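Local coordinates for protein SrtE1 (Streptomyces coelicolor, PDB 5CUW) that cleaves surface proteins at a Leu-Ala-x-Thr-Gly or Leu-Pro-x-Thr-Gly sorting signal and joins them to the cell wall as a class E sortase, at residues A41-P46 against V50-A55; V69-Y72 against K78-M81; A86-L91 against P144-S149; L160-P165 against Y171-W176. All coordinates share one frame; numbering follows the deposited sequence. Where two conformers were deposited one is given.

Contact 1 (A41-P46 against V50-A55); sequences ALLHIP and VVVPIA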
loop_
_atom_site.group_PDB
_atom_site.type_symbol
_atom_site.label_atom_id
_atom_site.label_comp_id
_atom_site.label_asym_id
_atom_site.label_seq_id
_atom_site.Cartn_x
_atom_site.Cartn_y
_atom_site.Cartn_z
ATOM N N ALA A 41 -4.344 7.049 8.925
ATOM C CA ALA A 41 -5.390 6.692 7.991
ATOM C C ALA A 41 -5.774 5.238 8.173
ATOM O O ALA A 41 -5.163 4.534 8.974
ATOM C CB ALA A 41 -4.938 6.953 6.558
ATOM N N LEU A 42 -6.796 4.804 7.439
ATOM C CA LEU A 42 -7.217 3.398 7.426
ATOM C C LEU A 42 -7.140 2.850 5.999
ATOM O O LEU A 42 -7.597 3.498 5.058
ATOM C CB LEU A 42 -8.640 3.239 7.964
ATOM C CG LEU A 42 -8.858 3.000 9.462
ATOM C CD1 LEU A 42 -10.348 2.957 9.758
ATOM C CD2 LEU A 42 -8.193 1.703 9.913
ATOM N N LEU A 43 -6.559 1.663 5.843
ATOM C CA LEU A 43 -6.531 0.993 4.544
ATOM C C LEU A 43 -7.605 -0.101 4.487
ATOM O O LEU A 43 -7.671 -0.943 5.382
ATOM C CB LEU A 43 -5.166 0.384 4.282
ATOM C CG LEU A 43 -4.973 -0.260 2.904
ATOM C CD1 LEU A 43 -4.851 0.824 1.837
ATOM C CD2 LEU A 43 -3.742 -1.163 2.896
ATOM N N HIS A 44 -8.437 -0.079 3.445
ATOM C CA HIS A 44 -9.483 -1.083 3.264
ATOM C C HIS A 44 -9.208 -1.880 1.999
ATOM O O HIS A 44 -8.986 -1.302 0.944
ATOM C CB HIS A 44 -10.879 -0.455 3.147
ATOM C CG HIS A 44 -11.266 0.428 4.294
ATOM N ND1 HIS A 44 -12.172 0.040 5.258
ATOM C CD2 HIS A 44 -10.899 1.694 4.610
ATOM C CE1 HIS A 44 -12.335 1.023 6.127
ATOM N NE2 HIS A 44 -11.573 2.036 5.759
ATOM N N ILE A 45 -9.239 -3.202 2.098
ATOM C CA ILE A 45 -9.195 -4.044 0.902
ATOM C C ILE A 45 -10.332 -5.046 1.041
ATOM O O ILE A 45 -10.149 -6.131 1.598
ATOM C CB ILE A 45 -7.839 -4.765 0.724
ATOM C CG1 ILE A 45 -6.680 -3.807 1.012
ATOM C CG2 ILE A 45 -7.690 -5.325 -0.696
ATOM C CD1 ILE A 45 -5.326 -4.448 0.880
ATOM N N PRO A 46 -11.523 -4.667 0.545
ATOM C CA PRO A 46 -12.772 -5.423 0.700
ATOM C C PRO A 46 -12.679 -6.874 0.239
ATOM O O PRO A 46 -13.285 -7.730 0.869
ATOM C CB PRO A 46 -13.759 -4.639 -0.171
ATOM C CG PRO A 46 -13.257 -3.244 -0.109
ATOM C CD PRO A 46 -11.753 -3.363 -0.104
ATOM N N VAL A 50 -9.853 -6.945 4.736
ATOM C CA VAL A 50 -8.793 -6.240 5.440
ATOM C C VAL A 50 -9.217 -4.806 5.767
ATOM O O VAL A 50 -9.639 -4.060 4.887
ATOM C CB VAL A 50 -7.485 -6.220 4.609
ATOM C CG1 VAL A 50 -6.547 -5.113 5.090
ATOM C CG2 VAL A 50 -6.798 -7.571 4.670
ATOM N N VAL A 51 -9.130 -4.450 7.043
ATOM C CA VAL A 51 -9.195 -3.051 7.471
ATOM C C VAL A 51 -8.054 -2.848 8.462
ATOM O O VAL A 51 -7.964 -3.563 9.463
ATOM C CB VAL A 51 -10.537 -2.678 8.117
ATOM C CG1 VAL A 51 -10.522 -1.196 8.543
ATOM C CG2 VAL A 51 -11.674 -2.933 7.159
ATOM N N VAL A 52 -7.171 -1.893 8.181
ATOM C CA VAL A 52 -5.935 -1.813 8.944
ATOM C C VAL A 52 -5.371 -0.398 8.929
ATOM O O VAL A 52 -5.382 0.275 7.899
ATOM C CB VAL A 52 -4.893 -2.809 8.406
ATOM C CG1 VAL A 52 -4.527 -2.508 6.929
ATOM C CG2 VAL A 52 -3.655 -2.833 9.295
ATOM N N PRO A 53 -4.892 0.065 10.086
ATOM C CA PRO A 53 -4.423 1.451 10.141
ATOM C C PRO A 53 -3.097 1.612 9.416
ATOM O O PRO A 53 -2.293 0.672 9.377
ATOM C CB PRO A 53 -4.274 1.720 11.646
ATOM C CG PRO A 53 -5.018 0.562 12.342
ATOM C CD PRO A 53 -4.853 -0.590 11.406
ATOM N N ILE A 54 -2.886 2.787 8.835
ATOM C CA ILE A 54 -1.602 3.161 8.248
ATOM C C ILE A 54 -0.882 4.112 9.188
ATOM O O ILE A 54 -1.481 5.072 9.674
ATOM C CB ILE A 54 -1.761 3.850 6.865
ATOM C CG1 ILE A 54 -2.655 3.031 5.928
ATOM C CG2 ILE A 54 -0.384 4.127 6.230
ATOM C CD1 ILE A 54 -2.883 3.712 4.579
ATOM N N ALA A 55 0.388 3.846 9.473
ATOM C CA ALA A 55 1.159 4.745 10.319
ATOM C C ALA A 55 2.359 5.268 9.543
ATOM O O ALA A 55 2.723 4.720 8.517
ATOM C CB ALA A 55 1.604 4.047 11.590
#

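Contact 2 (V69-Y72 against K78-M81); sequences VGHY and KTAM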
loop_
_atom_site.group_PDB
_atom_site.type_symbol
_atom_site.label_atom_id
_atom_site.label_comp_id
_atom_site.label_asym_id
_atom_site.label_seq_id
_atom_site.Cartn_x
_atom_site.Cartn_y
_atom_site.Cartn_z
ATOM N N VAL A 69 0.016 -1.140 8.880
ATOM C CA VAL A 69 0.860 -1.067 7.708
ATOM C C VAL A 69 1.558 0.283 7.736
ATOM O O VAL A 69 1.043 1.242 8.316
ATOM C CB VAL A 69 0.108 -1.255 6.375
ATOM C CG1 VAL A 69 -0.606 -2.596 6.346
ATOM C CG2 VAL A 69 -0.849 -0.111 6.095
ATOM N N GLY A 70 2.742 0.326 7.132
ATOM C CA GLY A 70 3.622 1.472 7.242
ATOM C C GLY A 70 3.831 2.199 5.939
ATOM O O GLY A 70 4.059 1.584 4.886
ATOM N N HIS A 71 3.750 3.522 6.019
ATOM C CA HIS A 71 4.069 4.403 4.903
ATOM C C HIS A 71 5.574 4.672 4.845
ATOM O O HIS A 71 6.155 5.181 5.802
ATOM C CB HIS A 71 3.287 5.717 5.042
ATOM C CG HIS A 71 3.642 6.753 4.018
ATOM N ND1 HIS A 71 3.941 8.058 4.356
ATOM C CD2 HIS A 71 3.745 6.680 2.669
ATOM C CE1 HIS A 71 4.203 8.745 3.257
ATOM N NE2 HIS A 71 4.098 7.932 2.220
ATOM N N TYR A 72 6.208 4.335 3.726
ATOM C CA TYR A 72 7.652 4.559 3.597
ATOM C C TYR A 72 7.924 6.049 3.777
ATOM O O TYR A 72 7.397 6.864 3.021
ATOM C CB TYR A 72 8.177 4.074 2.246
ATOM C CG TYR A 72 8.302 2.564 2.119
ATOM C CD1 TYR A 72 7.246 1.796 1.655
ATOM C CD2 TYR A 72 9.488 1.918 2.448
ATOM C CE1 TYR A 72 7.367 0.420 1.508
ATOM C CE2 TYR A 72 9.611 0.543 2.316
ATOM C CZ TYR A 72 8.545 -0.196 1.849
ATOM O OH TYR A 72 8.661 -1.554 1.713
ATOM N N LYS A 78 11.032 8.183 1.247
ATOM C CA LYS A 78 9.757 8.835 1.513
ATOM C C LYS A 78 8.948 8.992 0.241
ATOM O O LYS A 78 9.421 9.554 -0.739
ATOM C CB LYS A 78 9.955 10.203 2.161
ATOM C CG LYS A 78 8.637 10.843 2.570
ATOM C CD LYS A 78 8.824 11.821 3.725
ATOM C CE LYS A 78 7.479 12.202 4.321
ATOM N NZ LYS A 78 7.612 13.211 5.402
ATOM N N THR A 79 7.717 8.511 0.254
ATOM C CA THR A 79 6.893 8.598 -0.938
ATOM C C THR A 79 5.824 9.678 -0.785
ATOM O O THR A 79 5.590 10.198 0.315
ATOM C CB THR A 79 6.202 7.254 -1.250
ATOM O OG1 THR A 79 5.241 6.968 -0.236
ATOM C CG2 THR A 79 7.223 6.103 -1.341
ATOM N N ALA A 80 5.161 9.993 -1.894
ATOM C CA ALA A 80 4.069 10.962 -1.904
ATOM C C ALA A 80 2.884 10.502 -1.056
ATOM O O ALA A 80 2.722 9.302 -0.807
ATOM C CB ALA A 80 3.620 11.213 -3.339
ATOM N N MET A 81 2.062 11.455 -0.617
ATOM C CA MET A 81 0.791 11.140 0.038
ATOM C C MET A 81 -0.293 11.046 -1.026
ATOM O O MET A 81 -0.096 11.525 -2.143
ATOM C CB MET A 81 0.430 12.200 1.082
ATOM C CG MET A 81 1.332 12.192 2.315
ATOM S SD MET A 81 0.986 10.810 3.431
ATOM C CE MET A 81 -0.585 11.339 4.113
#

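Contact 3 (A86-L91 against P144-S149); sequences AGNFGL and PVPKQS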
loop_
_atom_site.group_PDB
_atom_site.type_symbol
_atom_site.label_atom_id
_atom_site.label_comp_id
_atom_site.label_asym_id
_atom_site.label_seq_id
_atom_site.Cartn_x
_atom_site.Cartn_y
_atom_site.Cartn_z
ATOM N N ALA A 86 0.032 13.967 -8.117
ATOM C CA ALA A 86 0.787 12.876 -8.707
ATOM C C ALA A 86 1.743 12.334 -7.668
ATOM O O ALA A 86 2.213 13.065 -6.773
ATOM C CB ALA A 86 1.541 13.330 -9.959
ATOM N N GLY A 87 2.032 11.044 -7.776
ATOM C CA GLY A 87 2.941 10.412 -6.847
ATOM C C GLY A 87 2.656 8.936 -6.659
ATOM O O GLY A 87 1.705 8.393 -7.218
ATOM N N ASN A 88 3.506 8.288 -5.877
ATOM C CA ASN A 88 3.348 6.870 -5.575
ATOM C C ASN A 88 3.290 6.666 -4.067
ATOM O O ASN A 88 4.296 6.821 -3.384
ATOM C CB ASN A 88 4.493 6.070 -6.187
ATOM C CG ASN A 88 4.341 4.567 -5.979
ATOM O OD1 ASN A 88 3.355 4.102 -5.415
ATOM N ND2 ASN A 88 5.326 3.805 -6.441
ATOM N N PHE A 89 2.110 6.325 -3.556
ATOM C CA PHE A 89 1.902 6.151 -2.108
ATOM C C PHE A 89 2.361 4.741 -1.737
ATOM O O PHE A 89 1.689 3.783 -2.053
ATOM C CB PHE A 89 0.421 6.390 -1.755
ATOM C CG PHE A 89 0.094 6.332 -0.264
ATOM C CD1 PHE A 89 0.771 7.116 0.657
ATOM C CD2 PHE A 89 -0.936 5.515 0.194
ATOM C CE1 PHE A 89 0.438 7.072 2.023
ATOM C CE2 PHE A 89 -1.279 5.463 1.554
ATOM C CZ PHE A 89 -0.589 6.237 2.464
ATOM N N GLY A 90 3.519 4.623 -1.094
ATOM C CA GLY A 90 4.115 3.318 -0.825
ATOM C C GLY A 90 3.862 2.797 0.583
ATOM O O GLY A 90 4.019 3.530 1.562
ATOM N N LEU A 91 3.475 1.524 0.677
ATOM C CA LEU A 91 3.094 0.912 1.956
ATOM C C LEU A 91 3.682 -0.485 2.132
ATOM O O LEU A 91 3.772 -1.255 1.171
ATOM C CB LEU A 91 1.577 0.822 2.071
ATOM C CG LEU A 91 0.793 2.122 1.934
ATOM C CD1 LEU A 91 -0.648 1.766 1.748
ATOM C CD2 LEU A 91 0.976 2.997 3.171
ATOM N N PRO A 144 8.407 7.470 -7.993
ATOM C CA PRO A 144 7.151 8.144 -8.340
ATOM C C PRO A 144 6.411 7.476 -9.512
ATOM O O PRO A 144 5.176 7.384 -9.480
ATOM C CB PRO A 144 7.616 9.553 -8.703
ATOM C CG PRO A 144 8.771 9.770 -7.782
ATOM C CD PRO A 144 9.496 8.437 -7.770
ATOM N N VAL A 145 7.155 7.038 -10.526
ATOM C CA VAL A 145 6.617 6.156 -11.565
ATOM C C VAL A 145 7.316 4.820 -11.378
ATOM O O VAL A 145 8.427 4.633 -11.861
ATOM C CB VAL A 145 6.851 6.696 -12.992
ATOM C CG1 VAL A 145 6.278 5.731 -14.026
ATOM C CG2 VAL A 145 6.221 8.069 -13.160
ATOM N N PRO A 146 6.669 3.894 -10.653
ATOM C CA PRO A 146 7.335 2.695 -10.132
ATOM C C PRO A 146 7.914 1.813 -11.219
ATOM O O PRO A 146 7.215 1.463 -12.179
ATOM C CB PRO A 146 6.216 1.965 -9.378
ATOM C CG PRO A 146 4.955 2.473 -9.967
ATOM C CD PRO A 146 5.237 3.912 -10.327
ATOM N N LYS A 147 9.181 1.452 -11.059
ATOM C CA LYS A 147 9.854 0.591 -12.022
ATOM C C LYS A 147 9.194 -0.770 -12.014
ATOM O O LYS A 147 8.782 -1.252 -10.955
ATOM C CB LYS A 147 11.344 0.453 -11.703
ATOM N N GLN A 148 9.096 -1.368 -13.198
ATOM C CA GLN A 148 8.554 -2.715 -13.382
ATOM C C GLN A 148 7.026 -2.795 -13.271
ATOM O O GLN A 148 6.448 -3.863 -13.455
ATOM C CB GLN A 148 9.207 -3.687 -12.388
ATOM C CG GLN A 148 10.622 -4.080 -12.806
ATOM C CD GLN A 148 11.307 -5.004 -11.827
ATOM O OE1 GLN A 148 12.026 -4.556 -10.942
ATOM N NE2 GLN A 148 11.105 -6.302 -11.992
ATOM N N SER A 149 6.370 -1.671 -12.990
ATOM C CA SER A 149 4.911 -1.655 -12.880
ATOM C C SER A 149 4.211 -1.674 -14.237
ATOM O O SER A 149 3.047 -2.066 -14.331
ATOM C CB SER A 149 4.454 -0.416 -12.113
ATOM O OG SER A 149 4.910 0.753 -12.781
#

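Contact 4 (L160-P165 against Y171-W176); sequences LTTCTP and YRMIVW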
loop_
_atom_site.group_PDB
_atom_site.type_symbol
_atom_site.label_atom_id
_atom_site.label_comp_id
_atom_site.label_asym_id
_atom_site.label_seq_id
_atom_site.Cartn_x
_atom_site.Cartn_y
_atom_site.Cartn_z
ATOM N N LEU A 160 1.939 -1.672 -2.707
ATOM C CA LEU A 160 1.907 -2.511 -1.505
ATOM C C LEU A 160 3.072 -3.496 -1.543
ATOM O O LEU A 160 3.247 -4.205 -2.537
ATOM C CB LEU A 160 0.586 -3.276 -1.397
ATOM C CG LEU A 160 -0.745 -2.560 -1.626
ATOM C CD1 LEU A 160 -1.900 -3.574 -1.475
ATOM C CD2 LEU A 160 -0.935 -1.356 -0.692
ATOM N N THR A 161 3.866 -3.549 -0.471
ATOM C CA THR A 161 5.019 -4.459 -0.426
ATOM C C THR A 161 4.928 -5.407 0.765
ATOM O O THR A 161 4.537 -4.998 1.856
ATOM C CB THR A 161 6.364 -3.676 -0.360
ATOM O OG1 THR A 161 6.572 -3.148 0.964
ATOM C CG2 THR A 161 6.355 -2.527 -1.348
ATOM N N THR A 162 5.270 -6.678 0.564
ATOM C CA THR A 162 5.284 -7.627 1.672
ATOM C C THR A 162 6.343 -8.684 1.389
ATOM O O THR A 162 6.976 -8.656 0.339
ATOM C CB THR A 162 3.902 -8.290 1.873
ATOM O OG1 THR A 162 3.868 -8.988 3.128
ATOM C CG2 THR A 162 3.608 -9.260 0.728
ATOM N N CYS A 163 6.543 -9.612 2.318
ATOM C CA CYS A 163 7.542 -10.660 2.127
ATOM C C CYS A 163 6.988 -11.878 1.391
ATOM O O CYS A 163 5.793 -12.156 1.427
ATOM C CB CYS A 163 8.116 -11.095 3.471
ATOM S SG CYS A 163 9.013 -9.794 4.342
ATOM N N THR A 164 7.876 -12.607 0.725
ATOM C CA THR A 164 7.510 -13.852 0.055
ATOM C C THR A 164 8.762 -14.712 -0.087
ATOM O O THR A 164 9.863 -14.172 -0.253
ATOM C CB THR A 164 6.867 -13.579 -1.329
ATOM O OG1 THR A 164 6.093 -14.710 -1.744
ATOM C CG2 THR A 164 7.929 -13.253 -2.390
ATOM N N PRO A 165 8.617 -16.049 0.003
ATOM C CA PRO A 165 7.378 -16.795 0.260
ATOM C C PRO A 165 6.911 -16.643 1.697
ATOM O O PRO A 165 7.569 -15.962 2.487
ATOM C CB PRO A 165 7.781 -18.249 -0.019
ATOM C CG PRO A 165 9.226 -18.289 0.340
ATOM C CD PRO A 165 9.778 -16.950 -0.098
ATOM N N TYR A 171 12.372 -12.936 -0.288
ATOM C CA TYR A 171 12.078 -12.019 -1.374
ATOM C C TYR A 171 10.962 -11.075 -0.974
ATOM O O TYR A 171 10.436 -11.151 0.136
ATOM C CB TYR A 171 11.674 -12.778 -2.644
ATOM C CG TYR A 171 12.735 -13.687 -3.220
ATOM C CD1 TYR A 171 13.855 -13.172 -3.859
ATOM C CD2 TYR A 171 12.592 -15.064 -3.160
ATOM C CE1 TYR A 171 14.813 -14.009 -4.399
ATOM C CE2 TYR A 171 13.538 -15.903 -3.693
ATOM C CZ TYR A 171 14.646 -15.378 -4.308
ATOM O OH TYR A 171 15.579 -16.234 -4.836
ATOM N N ARG A 172 10.587 -10.199 -1.899
ATOM C CA ARG A 172 9.446 -9.327 -1.685
ATOM C C ARG A 172 8.411 -9.495 -2.792
ATOM O O ARG A 172 8.757 -9.821 -3.922
ATOM C CB ARG A 172 9.885 -7.873 -1.618
ATOM C CG ARG A 172 10.920 -7.584 -0.559
ATOM C CD ARG A 172 10.332 -7.707 0.839
ATOM N NE ARG A 172 11.327 -7.368 1.850
ATOM C CZ ARG A 172 12.093 -8.257 2.469
ATOM N NH1 ARG A 172 11.972 -9.550 2.194
ATOM N NH2 ARG A 172 12.974 -7.854 3.369
ATOM N N MET A 173 7.145 -9.267 -2.446
ATOM C CA MET A 173 6.042 -9.284 -3.403
ATOM C C MET A 173 5.444 -7.889 -3.474
ATOM O O MET A 173 5.169 -7.280 -2.436
ATOM C CB MET A 173 4.977 -10.312 -2.980
ATOM C CG MET A 173 3.613 -10.096 -3.618
ATOM S SD MET A 173 2.487 -11.480 -3.289
ATOM C CE MET A 173 2.399 -11.450 -1.501
ATOM N N ILE A 174 5.237 -7.385 -4.681
ATOM C CA ILE A 174 4.761 -6.016 -4.883
ATOM C C ILE A 174 3.436 -5.988 -5.656
ATOM O O ILE A 174 3.308 -6.621 -6.700
ATOM C CB ILE A 174 5.802 -5.181 -5.661
ATOM C CG1 ILE A 174 7.223 -5.495 -5.181
ATOM C CG2 ILE A 174 5.481 -3.695 -5.589
ATOM C CD1 ILE A 174 7.486 -5.159 -3.742
ATOM N N VAL A 175 2.461 -5.248 -5.149
ATOM C CA VAL A 175 1.204 -5.042 -5.864
ATOM C C VAL A 175 0.988 -3.534 -6.080
ATOM O O VAL A 175 1.142 -2.763 -5.141
ATOM C CB VAL A 175 0.030 -5.654 -5.083
ATOM C CG1 VAL A 175 -1.298 -5.277 -5.703
ATOM C CG2 VAL A 175 0.196 -7.160 -4.993
ATOM N N TRP A 176 0.673 -3.124 -7.314
ATOM C CA TRP A 176 0.420 -1.709 -7.651
ATOM C C TRP A 176 -1.032 -1.442 -8.058
ATOM O O TRP A 176 -1.676 -2.279 -8.707
ATOM C CB TRP A 176 1.314 -1.238 -8.812
ATOM C CG TRP A 176 2.807 -1.244 -8.574
ATOM C CD1 TRP A 176 3.537 -0.295 -7.885
ATOM C CD2 TRP A 176 3.764 -2.190 -9.081
ATOM N NE1 TRP A 176 4.872 -0.623 -7.910
ATOM C CE2 TRP A 176 5.040 -1.774 -8.635
ATOM C CE3 TRP A 176 3.665 -3.351 -9.855
ATOM C CZ2 TRP A 176 6.204 -2.478 -8.939
ATOM C CZ3 TRP A 176 4.823 -4.052 -10.155
ATOM C CH2 TRP A 176 6.076 -3.612 -9.698
#

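Contact 1 (A41-P46 against V50-A55)
Leu43 N gives the shortest bond of this contact, 2.7 Å to Val52 O and nearly straight at 173°. It belongs to the antiparallel beta hairpin that opens the sortase beta barrel, strand 39-45 pairing with strand 50-56. Leu43 O takes Val52 N in return, more bent, at 146°. Ile45 and Val50 form a second hydrogen-bonded pair, whose return bond from Val50 N to Ile45 O is longer, 3.3 Å. Ala41, Leu43, Ile45, Val50, Val52 and Ile54 share one face. There Leu43 CB packs against Val52 CG1 and against CG1 and CD1 of Ile54, while Phe89 and Leu91 cover Ile54. The other face carries Leu42, His44, Val51 and Pro53. His44 and Val51 lie alongside each other and point the same way, the two valine methyls reaching the ND1-CE1 side of the ring. Glu117 holds His44 NE2 from strand 113-117. An alanine at His44 would probably leave Glu117 without this partner and strip the methyls of Val51 of their cover. With its CG turned away from the carbonyl carbon (chi1 -56°), His44 brings ND1 to 3.6 Å from Val51 CG2.

Contact 2 (V69-Y72 against K78-M81)
The imidazole of His71 meets Thr79 at its edge and Met81 obliquely. Thr79 OG1 lies near the ring plane, 2.9 Å from His71 NE2, in a hydrogen bond whose donor could be either atom. A weak, bent bond also runs from His71 NE2 to Thr79 O. Met81 SD sits 34° off the ring normal and 3.8 Å from His71 CE1, a sulfur-aromatic contact. Met81 gets there by folding back on itself, with chi2 at -75° and chi3 close to it. Alongside these side-chain contacts, Tyr72 O takes the backbone N of Thr79 at 3.2 Å. The contact thus fastens the loop that follows strand 69-71 back onto the end of that strand in the sortase barrel. Tyr72, the probable substrate-recognition residue, turns its ring away from this loop and bonds through OH to Thr161. The other ring nitrogen, His71 ND1, bonds to Glu56, and a leucine in place of His71 would probably cost Glu56 and Thr79 their shared partner and leave the loop less firmly held. Thr79 OG1 also takes Gly90 N, so one hydroxyl links loop, imidazole and strand 87-92. Glu56 would probably favour a proton on His71 ND1, though Lys78 nearby may offset any full positive charge.

Contact 3 (A86-L91 against P144-S149)
Asn88 and Pro146 meet at an angle, the amide of the asparagine coming up to the proline ring with its nitrogen. ND2 of Asn88 is 3.6 Å from Pro146 CB, and Pro146 CG and CD lie only slightly farther from it. This is a van der Waals contact, for the amide spends its polar atoms elsewhere. ND2 donates to Asp143 O, just before the loop segment, and OD1 bonds to Thr159 on strand 156-164. These two bonds together fix the turn of the amide. CG of Asn88 stands opposite the backbone N (chi1 -176°), which carries the amide out toward the loop. Asn88 CB meets Pro144 instead, lying 3.6 Å from the carbonyl oxygen Pro144 O. The ring of Pro144 points away, so Pro144 takes part mainly through its backbone. Gly87 adds a light touch of its carbonyl carbon to the same oxygen. The backbone angles of Gly87 would press a side chain against the preceding carbonyl, so glycine suits this position.

Beyond the contact, the loop makes a type II beta turn from Pro146 to Ser149. Ser149 N closes it with a weak bond to Pro146 O, and Ser149 OG lies doubtfully close to the same oxygen.

In the sortase barrel, the 144-149 loop comes in the chain after strand 121-134 and before strand 156-164. Strand 87-92 pairs with strand 156-164. Pro146 also touches Tyr157 of that strand and Trp176 of strand 171-184, so the loop lies over three neighbouring strands of the sheet.

Contact 4 (L160-P165 against Y171-W176)
Strands 160-164 and 171-176 run antiparallel, their axes at 141°, with three hydrogen-bonded pairs: Leu160 with Val175, Thr162 with Met173, and Thr164 with Tyr171. Between the Thr162-Met173 and Thr164-Tyr171 pairs, Cys163 faces Arg172 across a non-hydrogen-bonded pair whose side chains diverge. The sulfur nevertheless comes over one face of the guanidinium, with Cys163 SG 3.7 Å from Arg172 NH1 and offset toward the rim. Arg172 bends at chi2 (-69°), bringing its guanidinium back toward the cysteine. Tyr171 O is gripped twice, from opposite faces of its carbonyl plane: by Thr164 N at 3.0 Å and by Arg172 NH1, also at 3.0 Å. NH1 bonds in addition to Ser169 O in the connecting loop. This is the hairpin of the sortase barrel that carries the probable nucleophile Cys163 and the probable proton donor Arg172. The third probable active-site residue, His94, lies near Thr162. Thr161 and Ile174 point the same way, Thr161 CG2 meeting Ile174 CD1 at 3.7 Å. Thr162 OG1 bonds to Gly93 O. At the loop end of the hairpin, a cis peptide bond leads into Pro165, and Thr164 CG2 rests 3.8 Å from Tyr171 CB.

Overall arrangement
The four contacts follow one another along the chain, and all reach the same mixed sheet of the sortase barrel. Strands 50-56, 69-71, 87-92, 156-164 and 171-184 are successive neighbours in it. Contacts 2 and 3 are close, their centres about 10 Å apart, while contacts 1 and 3 are about 19 Å apart on opposite sides of the chain's centre. Contact 1 passes to contact 2 through backbone bonds of Ala55 with Val69 and His71. Leu91 O and Thr161 N join contact 3 to contact 4. Across the interior, Ile54 packs on Leu91 and Ile45 on Leu160. The bond between Tyr72 and Thr161 ties the probable substrate-recognition residue to the strand bearing the probable nucleophile.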